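PDB 5YGG: fructokinase from Vibrio cholerae serotype O1, which catalyses the phosphorylation of fructose at the expense of ATP, as a carbohydrate kinase of the PfkB family. Local coordinates for residues R111-M116 with N174-V179; D30-G35 with T304-M309. The protein carries 2 engineered substitutions. One frame throughout, in Å; residues are numbered along the deposited sequence.

Contact 1: R111-M116 with N174-V179; sequences RSFTFM and NLREEV. With CA (calcium ion), chain D; FRU (beta-D-fructofuranose), chain C.
The guanidinium of Arg176 lies almost parallel to the Phe113 ring, the two planes only 11° apart, yet it is displaced past the ring's rim, so that NE comes obliquely to within 3.4 Å of Phe113 CD2. Both groups are arranged around the bound fructose. Its O2 sits over the centre of one Phe113 face, and the same oxygen receives a nearly straight bond from Arg176 NE (3.1 Å); Arg176 NH2 donates to fructose O5 at 3.0 Å. A bend at chi2 (-75°) folds the arginine back toward the sugar, with CB, CG and CD running past the CE1–CZ end of Phe115. The guanidinium is steadied further by NH1, which donates to the carbonyl O of Leu175 and to a calcium-bound water; NH2, besides its bond to the sugar, makes a weak one to Asn174 OD1, a calcium ligand at 2.5 Å.

Phe115 is fixed from two directions. Val179 CG2 sits over its ring face, 3.6 Å from the centroid in a CH-pi contact, and Glu178 OE2 lies near the ring plane at its edge. Glu178 OE2 accepts a hydrogen bond from the backbone N of Phe115 (2.8 Å), which approaches from well above the carboxylate plane. Glu178 OE1 forms salt bridges with Lys118 and with Arg97 of the second subunit.

The carboxylate thus ties the loop after strand 168-172 to the lid strand and the dimer interface, while Arg176, braced by a calcium ligand and a calcium-bound water, presents NE and NH2 to the sugar, consistent with a role in orienting fructose for phosphorylation.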
ATOM      1  N   ARG A 111     -12.336  -7.567  10.751  1.00 19.45           N
ATOM      2  CA  ARG A 111     -12.110  -6.317  11.470  1.00 17.91           C
ATOM      3  C   ARG A 111     -10.629  -5.944  11.625  1.00 21.12           C
ATOM      4  O   ARG A 111     -10.311  -4.800  11.954  1.00 19.10           O
ATOM      5  CB  ARG A 111     -12.755  -6.379  12.862  1.00 20.93           C
ATOM      6  CG  ARG A 111     -14.277  -6.435  12.843  1.00 30.27           C
ATOM      7  CD  ARG A 111     -14.856  -6.669  14.239  1.00 42.82           C
ATOM      8  NE  ARG A 111     -16.318  -6.747  14.219  1.00 53.00           N
ATOM      9  CZ  ARG A 111     -17.015  -7.881  14.142  1.00 52.76           C
ATOM     10  NH1 ARG A 111     -16.390  -9.052  14.082  1.00 52.46           N
ATOM     11  NH2 ARG A 111     -18.341  -7.844  14.126  1.00 52.61           N
ATOM     12  N   SER A 112      -9.726  -6.893  11.391  1.00 17.36           N
ATOM     13  CA  SER A 112      -8.306  -6.613  11.605  1.00 17.83           C
ATOM     14  C   SER A 112      -7.584  -6.079  10.358  1.00 18.22           C
ATOM     15  O   SER A 112      -6.442  -5.635  10.449  1.00 16.83           O
ATOM     16  CB  SER A 112      -7.590  -7.869  12.112  1.00 21.51           C
ATOM     17  OG  SER A 112      -7.479  -8.832  11.082  1.00 27.17           O
ATOM     18  N   PHE A 113      -8.246  -6.085   9.203  1.00 14.47           N
ATOM     19  CA  PHE A 113      -7.537  -5.780   7.959  1.00 13.36           C
ATOM     20  C   PHE A 113      -7.942  -4.454   7.311  1.00 17.93           C
ATOM     21  O   PHE A 113      -9.128  -4.144   7.199  1.00 20.34           O
ATOM     22  CB  PHE A 113      -7.737  -6.920   6.960  1.00 13.58           C
ATOM     23  CG  PHE A 113      -7.275  -8.253   7.475  1.00 17.44           C
ATOM     24  CD1 PHE A 113      -5.926  -8.499   7.676  1.00 13.87           C
ATOM     25  CD2 PHE A 113      -8.189  -9.247   7.778  1.00 18.05           C
ATOM     26  CE1 PHE A 113      -5.494  -9.720   8.164  1.00 14.24           C
ATOM     27  CE2 PHE A 113      -7.766 -10.476   8.262  1.00 13.93           C
ATOM     28  CZ  PHE A 113      -6.420 -10.714   8.457  1.00 13.72           C
ATOM     29  N   THR A 114      -6.942  -3.671   6.907  1.00 11.55           N
ATOM     30  CA  THR A 114      -7.165  -2.484   6.081  1.00 11.65           C
ATOM     31  C   THR A 114      -6.524  -2.694   4.716  1.00 16.61           C
ATOM     32  O   THR A 114      -5.314  -2.887   4.627  1.00 10.06           O
ATOM     33  CB  THR A 114      -6.575  -1.216   6.713  1.00 14.09           C
ATOM     34  OG1 THR A 114      -7.174  -0.992   7.989  1.00 18.07           O
ATOM     35  CG2 THR A 114      -6.821  -0.005   5.815  1.00 16.04           C
ATOM     36  N   PHE A 115      -7.324  -2.651   3.651  1.00 10.42           N
ATOM     37  CA  PHE A 115      -6.795  -2.899   2.314  1.00  9.95           C
ATOM     38  C   PHE A 115      -6.360  -1.585   1.670  1.00 10.40           C
ATOM     39  O   PHE A 115      -7.188  -0.706   1.430  1.00 11.08           O
ATOM     40  CB  PHE A 115      -7.841  -3.626   1.448  1.00  9.16           C
ATOM     41  CG  PHE A 115      -8.100  -5.045   1.909  1.00  8.87           C
ATOM     42  CD1 PHE A 115      -8.850  -5.292   3.053  1.00 12.54           C
ATOM     43  CD2 PHE A 115      -7.537  -6.118   1.240  1.00 11.52           C
ATOM     44  CE1 PHE A 115      -9.066  -6.593   3.504  1.00 10.67           C
ATOM     45  CE2 PHE A 115      -7.733  -7.418   1.684  1.00  9.42           C
ATOM     46  CZ  PHE A 115      -8.506  -7.661   2.829  1.00  9.50           C
ATOM     47  N   MET A 116      -5.065  -1.451   1.401  1.00 11.30           N
ATOM     48  CA  MET A 116      -4.530  -0.187   0.889  1.00 11.62           C
ATOM     49  C   MET A 116      -4.568  -0.098  -0.630  1.00 13.63           C
ATOM     50  O   MET A 116      -4.475   1.000  -1.196  1.00 13.12           O
ATOM     51  CB  MET A 116      -3.093   0.026   1.373  1.00 14.40           C
ATOM     52  CG  MET A 116      -2.980   0.225   2.876  1.00 13.10           C
ATOM     53  SD  MET A 116      -3.976   1.596   3.495  1.00 15.41           S
ATOM     54  CE  MET A 116      -3.160   3.024   2.737  1.00 13.69           C
ATOM     55  N   ASN A 174     -14.710 -15.871   3.620  1.00 13.04           N
ATOM     56  CA  ASN A 174     -13.597 -15.043   4.072  1.00 10.63           C
ATOM     57  C   ASN A 174     -13.887 -13.571   3.798  1.00  8.86           C
ATOM     58  O   ASN A 174     -13.129 -12.886   3.099  1.00 13.31           O
ATOM     59  CB  ASN A 174     -12.303 -15.457   3.367  1.00 15.19           C
ATOM     60  CG  ASN A 174     -11.178 -15.761   4.334  1.00 17.15           C
ATOM     61  OD1 ASN A 174     -11.117 -15.212   5.434  1.00 16.00           O
ATOM     62  ND2 ASN A 174     -10.270 -16.643   3.917  1.00 18.60           N
ATOM     63  N   LEU A 175     -15.008 -13.098   4.322  1.00 12.35           N
ATOM     64  CA  LEU A 175     -15.540 -11.795   3.922  1.00  8.87           C
ATOM     65  C   LEU A 175     -14.636 -10.610   4.265  1.00 14.45           C
ATOM     66  O   LEU A 175     -14.144 -10.476   5.394  1.00 13.97           O
ATOM     67  CB  LEU A 175     -16.911 -11.598   4.556  1.00  8.56           C
ATOM     68  CG  LEU A 175     -17.948 -12.649   4.173  1.00 11.76           C
ATOM     69  CD1 LEU A 175     -19.282 -12.379   4.896  1.00 13.04           C
ATOM     70  CD2 LEU A 175     -18.128 -12.734   2.633  1.00  8.10           C
ATOM     71  N   ARG A 176     -14.426  -9.753   3.269  1.00 12.24           N
ATOM     72  CA  ARG A 176     -13.716  -8.492   3.459  1.00 10.84           C
ATOM     73  C   ARG A 176     -14.465  -7.421   2.679  1.00 11.77           C
ATOM     74  O   ARG A 176     -14.141  -7.139   1.529  1.00 10.30           O
ATOM     75  CB  ARG A 176     -12.268  -8.591   2.996  1.00 11.52           C
ATOM     76  CG  ARG A 176     -11.500  -9.790   3.553  1.00 10.21           C
ATOM     77  CD  ARG A 176     -11.096  -9.644   5.035  1.00 11.76           C
ATOM     78  NE  ARG A 176     -10.149 -10.707   5.367  1.00 13.15           N
ATOM     79  CZ  ARG A 176     -10.490 -11.892   5.867  1.00 17.72           C
ATOM     80  NH1 ARG A 176     -11.761 -12.165   6.146  1.00 13.06           N
ATOM     81  NH2 ARG A 176      -9.557 -12.805   6.100  1.00 15.40           N
ATOM     82  N   GLU A 177     -15.477  -6.840   3.310  1.00 11.65           N
ATOM     83  CA  GLU A 177     -16.424  -5.977   2.608  1.00 11.81           C
ATOM     84  C   GLU A 177     -15.773  -4.775   1.933  1.00 12.69           C
ATOM     85  O   GLU A 177     -16.205  -4.362   0.859  1.00 11.55           O
ATOM     86  CB  GLU A 177     -17.505  -5.513   3.586  1.00 16.84           C
ATOM     87  CG  GLU A 177     -18.591  -4.653   2.967  1.00 21.92           C
ATOM     88  CD  GLU A 177     -19.593  -4.171   3.999  1.00 29.55           C
ATOM     89  OE1 GLU A 177     -20.804  -4.354   3.776  1.00 30.65           O
ATOM     90  OE2 GLU A 177     -19.169  -3.602   5.027  1.00 31.70           O
ATOM     91  N   GLU A 178     -14.719  -4.223   2.530  1.00 12.68           N
ATOM     92  CA  GLU A 178     -14.178  -2.973   1.997  1.00 15.19           C
ATOM     93  C   GLU A 178     -13.545  -3.148   0.614  1.00 12.00           C
ATOM     94  O   GLU A 178     -13.271  -2.173  -0.077  1.00 12.89           O
ATOM     95  CB  GLU A 178     -13.142  -2.354   2.947  1.00 19.61           C
ATOM     96  CG  GLU A 178     -11.754  -3.002   2.935  1.00 23.29           C
ATOM     97  CD  GLU A 178     -10.682  -2.027   3.429  1.00 28.86           C
ATOM     98  OE1 GLU A 178     -10.502  -0.963   2.790  1.00 39.90           O
ATOM     99  OE2 GLU A 178     -10.020  -2.312   4.441  1.00 21.87           O
ATOM    100  N   VAL A 179     -13.302  -4.398   0.231  1.00 11.31           N
ATOM    101  CA  VAL A 179     -12.690  -4.698  -1.053  1.00  9.49           C
ATOM    102  C   VAL A 179     -13.708  -4.544  -2.189  1.00 13.31           C
ATOM    103  O   VAL A 179     -13.339  -4.324  -3.342  1.00 13.15           O
ATOM    104  CB  VAL A 179     -12.088  -6.130  -1.046  1.00  9.34           C
ATOM    105  CG1 VAL A 179     -11.447  -6.461  -2.396  1.00 10.04           C
ATOM    106  CG2 VAL A 179     -11.064  -6.258   0.084  1.00 11.69           C
TER
HETATM  107 CA    CA D 603     -11.342 -16.393   7.598  1.00 78.75          CA
HETATM  108  C1  FRU C 602      -7.044 -11.135   2.485  1.00 12.96           C
HETATM  109  C2  FRU C 602      -6.587 -11.351   3.949  1.00 14.11           C
HETATM  110  C3  FRU C 602      -5.059 -11.347   4.099  1.00 15.38           C
HETATM  111  C4  FRU C 602      -4.790 -12.224   5.081  1.00 14.74           C
HETATM  112  C5  FRU C 602      -5.935 -13.367   4.883  1.00 16.54           C
HETATM  113  C6  FRU C 602      -6.288 -14.071   6.167  1.00 17.29           C
HETATM  114  O1  FRU C 602      -6.838 -12.283   1.667  1.00  9.20           O
HETATM  115  O2  FRU C 602      -7.138 -10.464   4.711  1.00 13.62           O
HETATM  116  O3  FRU C 602      -4.661  -9.970   4.473  1.00 14.96           O
HETATM  117  O4  FRU C 602      -3.487 -12.853   4.976  1.00 10.66           O
HETATM  118  O5  FRU C 602      -7.009 -12.779   4.424  1.00 17.27           O
HETATM  119  O6  FRU C 602      -7.404 -14.914   5.884  1.00 18.63           O
HETATM  120  O   HOH W   1     -12.871 -14.311   7.780  1.00 26.84           O
HETATM  121  O   HOH W   2     -13.664 -17.695   6.824  1.00 20.37           O
HETATM  122  O   HOH W   3     -10.307 -18.464   6.377  1.00 14.16           O

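Contact 2: D30-G35 with T304-M309; sequences DLIPDG and TQKGAM. With K (potassium ion), chain E; FRU (beta-D-fructofuranose), chain C.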
ATOM      1  N   ASP A  30       1.026  -8.667   3.983  1.00  8.09           N
ATOM      2  CA  ASP A  30       0.419  -8.232   5.241  1.00  8.23           C
ATOM      3  C   ASP A  30       1.426  -7.456   6.061  1.00 10.76           C
ATOM      4  O   ASP A  30       2.460  -8.011   6.424  1.00 15.45           O
ATOM      5  CB  ASP A  30      -0.054  -9.431   6.084  1.00  9.02           C
ATOM      6  CG  ASP A  30      -1.278 -10.115   5.526  1.00  9.53           C
ATOM      7  OD1 ASP A  30      -2.111  -9.447   4.875  1.00 12.00           O
ATOM      8  OD2 ASP A  30      -1.431 -11.330   5.765  1.00 10.11           O
ATOM      9  N   LEU A  31       1.133  -6.191   6.362  1.00 10.98           N
ATOM     10  CA  LEU A  31       2.019  -5.394   7.201  1.00 10.42           C
ATOM     11  C   LEU A  31       1.545  -5.528   8.635  1.00 12.85           C
ATOM     12  O   LEU A  31       0.479  -5.036   8.988  1.00 12.37           O
ATOM     13  CB  LEU A  31       2.032  -3.930   6.761  1.00 12.48           C
ATOM     14  CG  LEU A  31       2.549  -3.753   5.325  1.00 14.56           C
ATOM     15  CD1 LEU A  31       2.348  -2.328   4.839  1.00 13.53           C
ATOM     16  CD2 LEU A  31       4.026  -4.139   5.263  1.00 15.32           C
ATOM     17  N   ILE A  32       2.322  -6.230   9.454  1.00 14.97           N
ATOM     18  CA  ILE A  32       1.898  -6.537  10.813  1.00 12.54           C
ATOM     19  C   ILE A  32       2.781  -5.808  11.812  1.00 13.42           C
ATOM     20  O   ILE A  32       4.005  -5.959  11.782  1.00 12.94           O
ATOM     21  CB  ILE A  32       1.934  -8.074  11.075  1.00 10.90           C
ATOM     22  CG1 ILE A  32       1.135  -8.808   9.986  1.00 12.27           C
ATOM     23  CG2 ILE A  32       1.407  -8.393  12.450  1.00 15.07           C
ATOM     24  CD1 ILE A  32       1.035 -10.320  10.201  1.00 14.08           C
ATOM     25  N   PRO A  33       2.170  -4.989  12.690  1.00 13.21           N
ATOM     26  CA  PRO A  33       2.925  -4.244  13.699  1.00 14.78           C
ATOM     27  C   PRO A  33       3.862  -5.160  14.479  1.00 14.43           C
ATOM     28  O   PRO A  33       3.429  -6.215  14.938  1.00 17.74           O
ATOM     29  CB  PRO A  33       1.824  -3.673  14.602  1.00 18.01           C
ATOM     30  CG  PRO A  33       0.660  -3.495  13.680  1.00 17.72           C
ATOM     31  CD  PRO A  33       0.723  -4.713  12.780  1.00 12.82           C
ATOM     32  N   ASP A  34       5.131  -4.783  14.583  1.00 14.23           N
ATOM     33  CA  ASP A  34       6.097  -5.566  15.338  1.00 17.70           C
ATOM     34  C   ASP A  34       7.211  -4.663  15.843  1.00 20.49           C
ATOM     35  O   ASP A  34       8.191  -4.422  15.142  1.00 25.60           O
ATOM     36  CB  ASP A  34       6.668  -6.703  14.488  1.00 19.15           C
ATOM     37  CG  ASP A  34       7.418  -7.726  15.317  1.00 25.27           C
ATOM     38  OD1 ASP A  34       6.857  -8.211  16.321  1.00 23.64           O
ATOM     39  OD2 ASP A  34       8.566  -8.053  14.968  1.00 20.87           O
ATOM     40  N   GLY A  35       7.043  -4.175  17.069  1.00 20.08           N
ATOM     41  CA  GLY A  35       7.957  -3.215  17.670  1.00 26.22           C
ATOM     42  C   GLY A  35       7.469  -1.806  17.376  1.00 35.66           C
ATOM     43  O   GLY A  35       8.152  -0.812  17.647  1.00 36.78           O
ATOM     44  N   THR A 304       0.429 -19.403  16.543  1.00  9.67           N
ATOM     45  CA  THR A 304       1.547 -19.349  17.476  1.00 11.08           C
ATOM     46  C   THR A 304       2.658 -18.376  17.069  1.00  9.84           C
ATOM     47  O   THR A 304       3.520 -18.054  17.884  1.00 10.22           O
ATOM     48  CB  THR A 304       2.164 -20.742  17.680  1.00 11.25           C
ATOM     49  OG1 THR A 304       2.504 -21.306  16.407  1.00 11.10           O
ATOM     50  CG2 THR A 304       1.164 -21.664  18.362  1.00 16.66           C
ATOM     51  N   GLN A 305       2.653 -17.923  15.818  1.00 12.38           N
ATOM     52  CA  GLN A 305       3.628 -16.931  15.360  1.00  9.52           C
ATOM     53  C   GLN A 305       2.948 -15.842  14.544  1.00 10.11           C
ATOM     54  O   GLN A 305       1.886 -16.075  13.967  1.00 11.05           O
ATOM     55  CB  GLN A 305       4.725 -17.582  14.514  1.00 11.22           C
ATOM     56  CG  GLN A 305       5.555 -18.607  15.269  1.00 13.70           C
ATOM     57  CD  GLN A 305       6.693 -19.172  14.435  1.00 13.31           C
ATOM     58  OE1 GLN A 305       6.698 -20.351  14.092  1.00 19.18           O
ATOM     59  NE2 GLN A 305       7.667 -18.336  14.127  1.00 19.64           N
ATOM     60  N   LYS A 306       3.577 -14.672  14.473  1.00 11.30           N
ATOM     61  CA  LYS A 306       3.066 -13.577  13.649  1.00  9.83           C
ATOM     62  C   LYS A 306       3.234 -13.889  12.170  1.00 10.43           C
ATOM     63  O   LYS A 306       4.273 -14.417  11.744  1.00 14.35           O
ATOM     64  CB  LYS A 306       3.769 -12.251  13.991  1.00 13.82           C
ATOM     65  CG  LYS A 306       3.343 -11.603  15.308  1.00 18.89           C
ATOM     66  CD  LYS A 306       3.945 -10.195  15.416  1.00 18.32           C
ATOM     67  CE  LYS A 306       3.437  -9.426  16.625  1.00 24.19           C
ATOM     68  NZ  LYS A 306       4.159  -8.114  16.760  1.00 20.50           N
ATOM     69  N   GLY A 307       2.207 -13.547  11.399  1.00  9.28           N
ATOM     70  CA  GLY A 307       2.172 -13.842   9.979  1.00 11.67           C
ATOM     71  C   GLY A 307       1.221 -14.985   9.711  1.00 10.23           C
ATOM     72  O   GLY A 307       1.175 -15.953  10.470  1.00 10.68           O
ATOM     73  N   ALA A 308       0.462 -14.892   8.629  1.00  9.91           N
ATOM     74  CA  ALA A 308      -0.458 -15.969   8.272  1.00  9.89           C
ATOM     75  C   ALA A 308       0.258 -17.289   7.967  1.00 12.75           C
ATOM     76  O   ALA A 308      -0.271 -18.359   8.265  1.00 14.23           O
ATOM     77  CB  ALA A 308      -1.303 -15.559   7.070  1.00  8.10           C
ATOM     78  N   MET A 309       1.445 -17.219   7.361  1.00  9.07           N
ATOM     79  CA  MET A 309       2.111 -18.434   6.879  1.00  9.30           C
ATOM     80  C   MET A 309       3.153 -18.995   7.833  1.00  8.66           C
ATOM     81  O   MET A 309       3.561 -20.154   7.714  1.00 12.65           O
ATOM     82  CB  MET A 309       2.783 -18.165   5.536  1.00  8.88           C
ATOM     83  CG  MET A 309       1.811 -17.887   4.411  1.00  7.48           C
ATOM     84  SD  MET A 309       2.737 -17.554   2.908  1.00 10.32           S
ATOM     85  CE  MET A 309       1.414 -17.193   1.715  1.00  7.74           C
TER
HETATM   86  K     K E 604      -0.431 -16.189  12.652  1.00 12.77           K
HETATM   87  C1  FRU C 602      -7.044 -11.135   2.485  1.00 12.96           C
HETATM   88  C2  FRU C 602      -6.587 -11.351   3.949  1.00 14.11           C
HETATM   89  C3  FRU C 602      -5.059 -11.347   4.099  1.00 15.38           C
HETATM   90  C4  FRU C 602      -4.790 -12.224   5.081  1.00 14.74           C
HETATM   91  C5  FRU C 602      -5.935 -13.367   4.883  1.00 16.54           C
HETATM   92  C6  FRU C 602      -6.288 -14.071   6.167  1.00 17.29           C
HETATM   93  O1  FRU C 602      -6.838 -12.283   1.667  1.00  9.20           O
HETATM   94  O2  FRU C 602      -7.138 -10.464   4.711  1.00 13.62           O
HETATM   95  O3  FRU C 602      -4.661  -9.970   4.473  1.00 14.96           O
HETATM   96  O4  FRU C 602      -3.487 -12.853   4.976  1.00 10.66           O
HETATM   97  O5  FRU C 602      -7.009 -12.779   4.424  1.00 17.27           O
HETATM   98  O6  FRU C 602      -7.404 -14.914   5.884  1.00 18.63           O
HETATM   99  O   HOH W   4       0.625 -12.744   6.786  1.00  9.94           O
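Lys306 NZ is gripped by two oxygens of segment 30-35, the carbonyl O of Pro33 and Asp34 OD1, each at 2.7 Å. The Pro33 oxygen offers a lone pair in its carbonyl plane; the Asp34 oxygen uses its anti lone pair and completes a salt bridge. The lysine chain is extended beyond CG, which carries the ammonium across to the end of strand 28-33. Asp34 turns its carboxylate toward the lysine by placing CG anti to the backbone N (chi1 -166°).

Earlier in the strand, Ile32 CD1 packs on the backbone of Gly307, 3.6 Å from its N. Asp30 reaches the loop through a water: Asp30 OD2 accepts from it at 2.7 Å, and the water accepts from Ala308 N. The same carboxylate holds fructose, OD1 taking O3 at 2.6 Å and OD2 taking O4 at 2.7 Å, so OD2 is shared between sugar and water.

On the loop, the carbonyl oxygens of Gln305 and Gly307 bind potassium, a site to which Asp260, Thr262 and Ala302 also contribute. A potassium site built largely from loop carbonyls beside the active site is a known feature of ribokinase-like sugar kinases; here the strand that binds the sugar packs against the loop that holds the ion.

Overall arrangement
Contacts 1 and 2 lie with centres about 16 Å apart and nearest atoms about 5 Å apart, and both reach the bound fructose. They share the four-stranded sheet, in which strand 99-103 separates strand 28-33 of contact 2 from strand 113-115 of contact 1. Along the chain contact 1 is nested within the loop that contact 2 closes. Their second segments, 174-179 and 304-309, are loops of the main body, one following strand 168-172 and the other helix 285-302. The small sheet is tied to the body at two places around the sugar, one near calcium and one near potassium, and both contacts also meet the second subunit, as in ribokinase-like kinases whose lids form the dimer interface.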